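Local atomic coordinates of DNA-3-methyladenine glycosidase II, putative (Deinococcus radiodurans, PDB entry 2YG9), a protein that belongs to the helix-hairpin-helix (HhH-GPD) superfamily of base excision DNA repair proteins. Residues A30-H35 with A201-L206; G50-L55 with A207-W212. All blocks are in the same frame, centred on the assembly; numbering follows the deposited sequence.

Interaction 1 (A30-H35 with A201-L206); sequences AGAVAH and APYRSL. With NI (nickel (II) ion), chain F.
Ala32 of helix 30-36 packs over one face of the ring of Tyr203, the N-cap residue of helix 204-219. Its CA sits over the ring centre, 3.7 Å from the centroid and 8° off the normal, in a CH-pi contact. Its CB reaches on to Leu206, whose CD2 is 3.5 Å away. Pro202, which follows a cis peptide bond, places its CG over the opposite face of the tyrosine, toward the rim. Alanine and proline thus sandwich the ring. Val33 adds CG2, 3.9 Å from Leu206 CD2. One turn after Ala32, His35 has CG anti to the backbone N (chi1 174°), which puts this CG 3.6 Å from Tyr203 CD2. The edge of Tyr203 faces the His35 ring in an offset edge-to-face pair, with centroids 5.3 Å apart and planes at 64°. His35 NE2 is hydrogen-bonded to Arg199 O. Across CE1 from NE2, His35 ND1 binds the nickel ion at 2.5 Å. Four waters also bind the metal, and water 1 is hydrogen-bonded to Tyr203 OH at 3.1 Å. Both imidazole nitrogens are thus engaged. The bond to Arg199 O is consistent with a proton on NE2, which would leave the ND1 lone pair for the metal.

Interaction 2 (G50-L55 with A207-W212); sequences GELPVL and ASRYLW
The loop that follows helix 40-49 runs past one side of helix 204-219, and Leu52 fits against Arg209 and Tyr210 there. Leu52 CD1 stands over the centre of the Tyr210 ring, 3.6 Å from the centroid, in a CH-pi contact. Its CG lies near Tyr210 CZ, and CD1 also meets Arg209 CB. At the ring edge, Tyr210 OH donates a 2.6 Å hydrogen bond to Gly50 O. Gly50, with positive phi, is the first residue beyond helix 40-49. Water 5 donates to Tyr210 OH and to Glu51 OE2, and accepts from Leu52 N. The Arg209 chain bends at chi3 (63°), and its guanidinium meets Pro53 end-on. NH1 and NH2 both donate to Pro53 O at 2.9 Å, in bent bonds (N-H...O 144° for NH1). The acceptor lies 5° out of the guanidinium plane. The NH2 bond uses an in-plane carbonyl lone pair, whereas NH1 lies nearly along the C=O axis. Leu55 CG covers one guanidinium face, 3.6 Å from NH1, and Leu52 CB lies over the opposite face. Two helix side chains thus hold two loop carbonyls. The paired N-H groups would polarise the Pro53 carbonyl, and the leucines on both faces probably restrict the guanidinium's tilt.

Overall arrangement
Interactions 1 and 2 meet at helix 204-219. Interaction 1 uses the loop and N-cap leading into it, with Leu206 of its first turn; interaction 2 uses the next turn. Their centres are 10 Å apart, and the segments alternate along the chain. They also touch directly: Leu206 CD1 is 4.0 Å from Leu52 CD1, and Val33 CG2 is 4.1 Å from Tyr210 OH. Both Leu206 and Arg209 pack on His29. The nickel ion belongs to interaction 1, through His35. The centres of interactions 1 and 2 lie about 17 Å and 13 Å from the centre of the chain. Together the contacts join helix 30-36 and the loop after helix 40-49 to one late helix.

Interaction 1 (A30-H35 with A201-L206)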
loop_
_atom_site.group_PDB
_atom_site.type_symbol
_atom_site.label_atom_id
_atom_site.label_comp_id
_atom_site.label_asym_id
_atom_site.label_seq_id
_atom_site.Cartn_x
_atom_site.Cartn_y
_atom_site.Cartn_z
ATOM N N ALA A 30 -9.452 14.333 -11.160
ATOM C CA ALA A 30 -10.084 14.654 -12.449
ATOM C C ALA A 30 -9.219 14.264 -13.641
ATOM O O ALA A 30 -9.656 13.540 -14.564
ATOM C CB ALA A 30 -10.484 16.213 -12.509
ATOM N N GLY A 31 -7.989 14.741 -13.622
ATOM C CA GLY A 31 -6.987 14.377 -14.631
ATOM C C GLY A 31 -6.768 12.884 -14.767
ATOM O O GLY A 31 -6.794 12.354 -15.870
ATOM N N ALA A 32 -6.563 12.217 -13.643
ATOM C CA ALA A 32 -6.465 10.764 -13.558
ATOM C C ALA A 32 -7.663 10.029 -14.171
ATOM O O ALA A 32 -7.495 9.192 -15.042
ATOM C CB ALA A 32 -6.256 10.320 -12.065
ATOM N N VAL A 33 -8.869 10.384 -13.760
ATOM C CA VAL A 33 -10.055 9.730 -14.298
ATOM C C VAL A 33 -10.211 9.967 -15.826
ATOM O O VAL A 33 -10.658 9.068 -16.531
ATOM C CB VAL A 33 -11.313 10.131 -13.493
ATOM C CG1 VAL A 33 -12.649 9.587 -14.140
ATOM C CG2 VAL A 33 -11.168 9.613 -12.032
ATOM N N ALA A 34 -9.856 11.157 -16.319
ATOM C CA ALA A 34 -9.965 11.458 -17.742
ATOM C C ALA A 34 -8.998 10.572 -18.486
ATOM O O ALA A 34 -9.334 10.031 -19.506
ATOM C CB ALA A 34 -9.670 12.893 -18.022
ATOM N N HIS A 35 -7.777 10.452 -17.965
ATOM C CA HIS A 35 -6.771 9.629 -18.601
ATOM C C HIS A 35 -7.213 8.164 -18.637
ATOM O O HIS A 35 -7.226 7.563 -19.704
ATOM C CB HIS A 35 -5.407 9.802 -17.926
ATOM C CG HIS A 35 -4.368 8.865 -18.450
ATOM N ND1 HIS A 35 -3.448 9.228 -19.414
ATOM C CD2 HIS A 35 -4.127 7.562 -18.171
ATOM C CE1 HIS A 35 -2.676 8.188 -19.688
ATOM N NE2 HIS A 35 -3.090 7.157 -18.967
ATOM N N ALA A 201 -0.601 4.236 -16.834
ATOM C CA ALA A 201 0.457 5.160 -16.396
ATOM C C ALA A 201 0.189 6.570 -16.928
ATOM O O ALA A 201 -0.233 6.693 -18.042
ATOM C CB ALA A 201 1.794 4.654 -16.877
ATOM N N PRO A 202 0.433 7.625 -16.128
ATOM C CA PRO A 202 0.999 7.679 -14.769
ATOM C C PRO A 202 0.005 7.596 -13.598
ATOM O O PRO A 202 0.300 8.136 -12.501
ATOM C CB PRO A 202 1.666 9.048 -14.761
ATOM C CG PRO A 202 0.685 9.876 -15.473
ATOM C CD PRO A 202 0.226 8.989 -16.643
ATOM N N TYR A 203 -1.103 6.863 -13.800
ATOM C CA TYR A 203 -2.187 6.780 -12.808
ATOM C C TYR A 203 -2.538 5.317 -12.514
ATOM O O TYR A 203 -3.677 4.957 -12.372
ATOM C CB TYR A 203 -3.430 7.548 -13.291
ATOM C CG TYR A 203 -3.138 8.987 -13.703
ATOM C CD1 TYR A 203 -2.748 9.935 -12.763
ATOM C CD2 TYR A 203 -3.232 9.385 -15.050
ATOM C CE1 TYR A 203 -2.448 11.250 -13.144
ATOM C CE2 TYR A 203 -2.949 10.686 -15.427
ATOM C CZ TYR A 203 -2.566 11.610 -14.473
ATOM O OH TYR A 203 -2.330 12.918 -14.847
ATOM N N ARG A 204 -1.516 4.477 -12.416
ATOM C CA ARG A 204 -1.744 3.047 -12.128
ATOM C C ARG A 204 -2.287 2.804 -10.734
ATOM O O ARG A 204 -2.984 1.814 -10.515
ATOM C CB ARG A 204 -0.475 2.261 -12.411
ATOM C CG ARG A 204 -0.414 1.875 -13.865
ATOM C CD ARG A 204 0.876 1.227 -14.238
ATOM N NE ARG A 204 2.032 2.133 -14.170
ATOM C CZ ARG A 204 3.245 1.773 -14.559
ATOM N NH1 ARG A 204 3.439 0.554 -15.030
ATOM N NH2 ARG A 204 4.259 2.624 -14.494
ATOM N N SER A 205 -1.992 3.713 -9.786
ATOM C CA SER A 205 -2.512 3.574 -8.414
ATOM C C SER A 205 -4.025 3.733 -8.390
ATOM O O SER A 205 -4.705 2.904 -7.837
ATOM C CB SER A 205 -1.885 4.590 -7.427
ATOM O OG SER A 205 -0.507 4.332 -7.253
ATOM N N LEU A 206 -4.558 4.790 -8.990
ATOM C CA LEU A 206 -6.007 4.967 -9.004
ATOM C C LEU A 206 -6.703 3.897 -9.841
ATOM O O LEU A 206 -7.785 3.442 -9.452
ATOM C CB LEU A 206 -6.416 6.400 -9.448
ATOM C CG LEU A 206 -7.891 6.796 -9.342
ATOM C CD1 LEU A 206 -8.378 6.798 -7.871
ATOM C CD2 LEU A 206 -8.151 8.168 -10.036
HETATM NI NI NI F . -2.723 11.591 -19.745
HETATM O O HOH W 1 -3.151 13.086 -17.840
HETATM O O HOH W 2 -0.516 11.505 -19.503
HETATM O O HOH W 3 -4.833 11.792 -20.872
HETATM O O HOH W 4 -2.666 13.416 -21.434
#

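Interaction 2 (G50-L55 with A207-W212)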
loop_
_atom_site.group_PDB
_atom_site.type_symbol
_atom_site.label_atom_id
_atom_site.label_comp_id
_atom_site.label_asym_id
_atom_site.label_seq_id
_atom_site.Cartn_x
_atom_site.Cartn_y
_atom_site.Cartn_z
ATOM N N GLY A 50 -18.035 5.151 -9.243
ATOM C CA GLY A 50 -18.113 6.513 -8.752
ATOM C C GLY A 50 -16.772 7.065 -8.270
ATOM O O GLY A 50 -15.684 6.605 -8.669
ATOM N N GLU A 51 -16.855 8.074 -7.413
ATOM C CA GLU A 51 -15.665 8.765 -6.934
ATOM C C GLU A 51 -15.025 8.036 -5.768
ATOM O O GLU A 51 -15.704 7.466 -4.930
ATOM C CB GLU A 51 -16.004 10.195 -6.525
ATOM C CG GLU A 51 -14.811 11.111 -6.615
ATOM C CD GLU A 51 -14.677 11.739 -8.005
ATOM O OE1 GLU A 51 -15.663 12.453 -8.366
ATOM O OE2 GLU A 51 -13.614 11.551 -8.704
ATOM N N LEU A 52 -13.696 8.042 -5.751
ATOM C CA LEU A 52 -12.897 7.454 -4.671
ATOM C C LEU A 52 -12.184 8.579 -3.935
ATOM O O LEU A 52 -11.788 9.552 -4.553
ATOM C CB LEU A 52 -11.871 6.475 -5.238
ATOM C CG LEU A 52 -12.338 5.254 -6.022
ATOM C CD1 LEU A 52 -11.178 4.379 -6.474
ATOM C CD2 LEU A 52 -13.316 4.487 -5.168
ATOM N N PRO A 53 -12.046 8.477 -2.600
ATOM C CA PRO A 53 -11.382 9.565 -1.848
ATOM C C PRO A 53 -9.901 9.801 -2.247
ATOM O O PRO A 53 -9.173 8.837 -2.564
ATOM C CB PRO A 53 -11.462 9.105 -0.399
ATOM C CG PRO A 53 -11.829 7.631 -0.457
ATOM C CD PRO A 53 -12.468 7.354 -1.748
ATOM N N VAL A 54 -9.486 11.060 -2.250
ATOM C CA VAL A 54 -8.087 11.413 -2.494
ATOM C C VAL A 54 -7.215 11.018 -1.252
ATOM O O VAL A 54 -7.440 11.491 -0.130
ATOM C CB VAL A 54 -7.923 12.925 -2.867
ATOM C CG1 VAL A 54 -6.495 13.280 -3.214
ATOM C CG2 VAL A 54 -8.802 13.324 -4.062
ATOM N N LEU A 55 -6.199 10.192 -1.471
ATOM C CA LEU A 55 -5.260 9.786 -0.407
ATOM C C LEU A 55 -4.180 10.851 -0.194
ATOM O O LEU A 55 -3.547 11.298 -1.157
ATOM C CB LEU A 55 -4.558 8.457 -0.755
ATOM C CG LEU A 55 -5.519 7.349 -1.120
ATOM C CD1 LEU A 55 -4.814 6.064 -1.412
ATOM C CD2 LEU A 55 -6.535 7.221 -0.016
ATOM N N ALA A 207 -6.097 3.499 -10.958
ATOM C CA ALA A 207 -6.631 2.381 -11.762
ATOM C C ALA A 207 -6.728 1.153 -10.859
ATOM O O ALA A 207 -7.731 0.522 -10.825
ATOM C CB ALA A 207 -5.743 2.070 -12.922
ATOM N N SER A 208 -5.645 0.834 -10.143
ATOM C CA SER A 208 -5.635 -0.273 -9.179
ATOM C C SER A 208 -6.805 -0.148 -8.168
ATOM O O SER A 208 -7.546 -1.099 -7.936
ATOM C CB SER A 208 -4.293 -0.315 -8.456
ATOM O OG SER A 208 -3.253 -0.762 -9.294
ATOM N N ARG A 209 -6.973 1.036 -7.584
ATOM C CA ARG A 209 -8.054 1.265 -6.634
ATOM C C ARG A 209 -9.445 1.067 -7.258
ATOM O O ARG A 209 -10.366 0.527 -6.598
ATOM C CB ARG A 209 -7.909 2.652 -6.003
ATOM C CG ARG A 209 -6.681 2.752 -5.085
ATOM C CD ARG A 209 -6.535 4.170 -4.533
ATOM N NE ARG A 209 -7.694 4.531 -3.701
ATOM C CZ ARG A 209 -8.119 5.776 -3.442
ATOM N NH1 ARG A 209 -7.549 6.833 -3.994
ATOM N NH2 ARG A 209 -9.176 5.949 -2.669
ATOM N N TYR A 210 -9.591 1.447 -8.521
ATOM C CA TYR A 210 -10.842 1.173 -9.239
ATOM C C TYR A 210 -11.053 -0.299 -9.533
ATOM O O TYR A 210 -12.177 -0.771 -9.490
ATOM C CB TYR A 210 -10.974 2.038 -10.517
ATOM C CG TYR A 210 -11.586 3.399 -10.255
ATOM C CD1 TYR A 210 -12.933 3.524 -9.874
ATOM C CD2 TYR A 210 -10.823 4.541 -10.322
ATOM C CE1 TYR A 210 -13.497 4.780 -9.592
ATOM C CE2 TYR A 210 -11.378 5.795 -10.040
ATOM C CZ TYR A 210 -12.717 5.908 -9.680
ATOM O OH TYR A 210 -13.218 7.180 -9.414
ATOM N N LEU A 211 -9.994 -1.051 -9.843
ATOM C CA LEU A 211 -10.146 -2.508 -9.939
ATOM C C LEU A 211 -10.627 -3.161 -8.631
ATOM O O LEU A 211 -11.514 -4.057 -8.634
ATOM C CB LEU A 211 -8.853 -3.171 -10.429
ATOM C CG LEU A 211 -8.453 -2.971 -11.903
ATOM C CD1 LEU A 211 -7.146 -3.699 -12.158
ATOM C CD2 LEU A 211 -9.567 -3.436 -12.845
ATOM N N TRP A 212 -10.057 -2.742 -7.504
ATOM C CA TRP A 212 -10.500 -3.276 -6.218
ATOM C C TRP A 212 -11.939 -2.817 -5.938
ATOM O O TRP A 212 -12.761 -3.567 -5.361
ATOM C CB TRP A 212 -9.575 -2.821 -5.073
ATOM C CG TRP A 212 -8.208 -3.486 -5.049
ATOM C CD1 TRP A 212 -7.947 -4.808 -5.169
ATOM C CD2 TRP A 212 -6.935 -2.838 -4.884
ATOM N NE1 TRP A 212 -6.593 -5.040 -5.067
ATOM C CE2 TRP A 212 -5.949 -3.846 -4.896
ATOM C CE3 TRP A 212 -6.540 -1.510 -4.682
ATOM C CZ2 TRP A 212 -4.580 -3.566 -4.748
ATOM C CZ3 TRP A 212 -5.169 -1.237 -4.544
ATOM C CH2 TRP A 212 -4.223 -2.261 -4.591
HETATM O O HOH W 5 -12.268 9.303 -8.013
#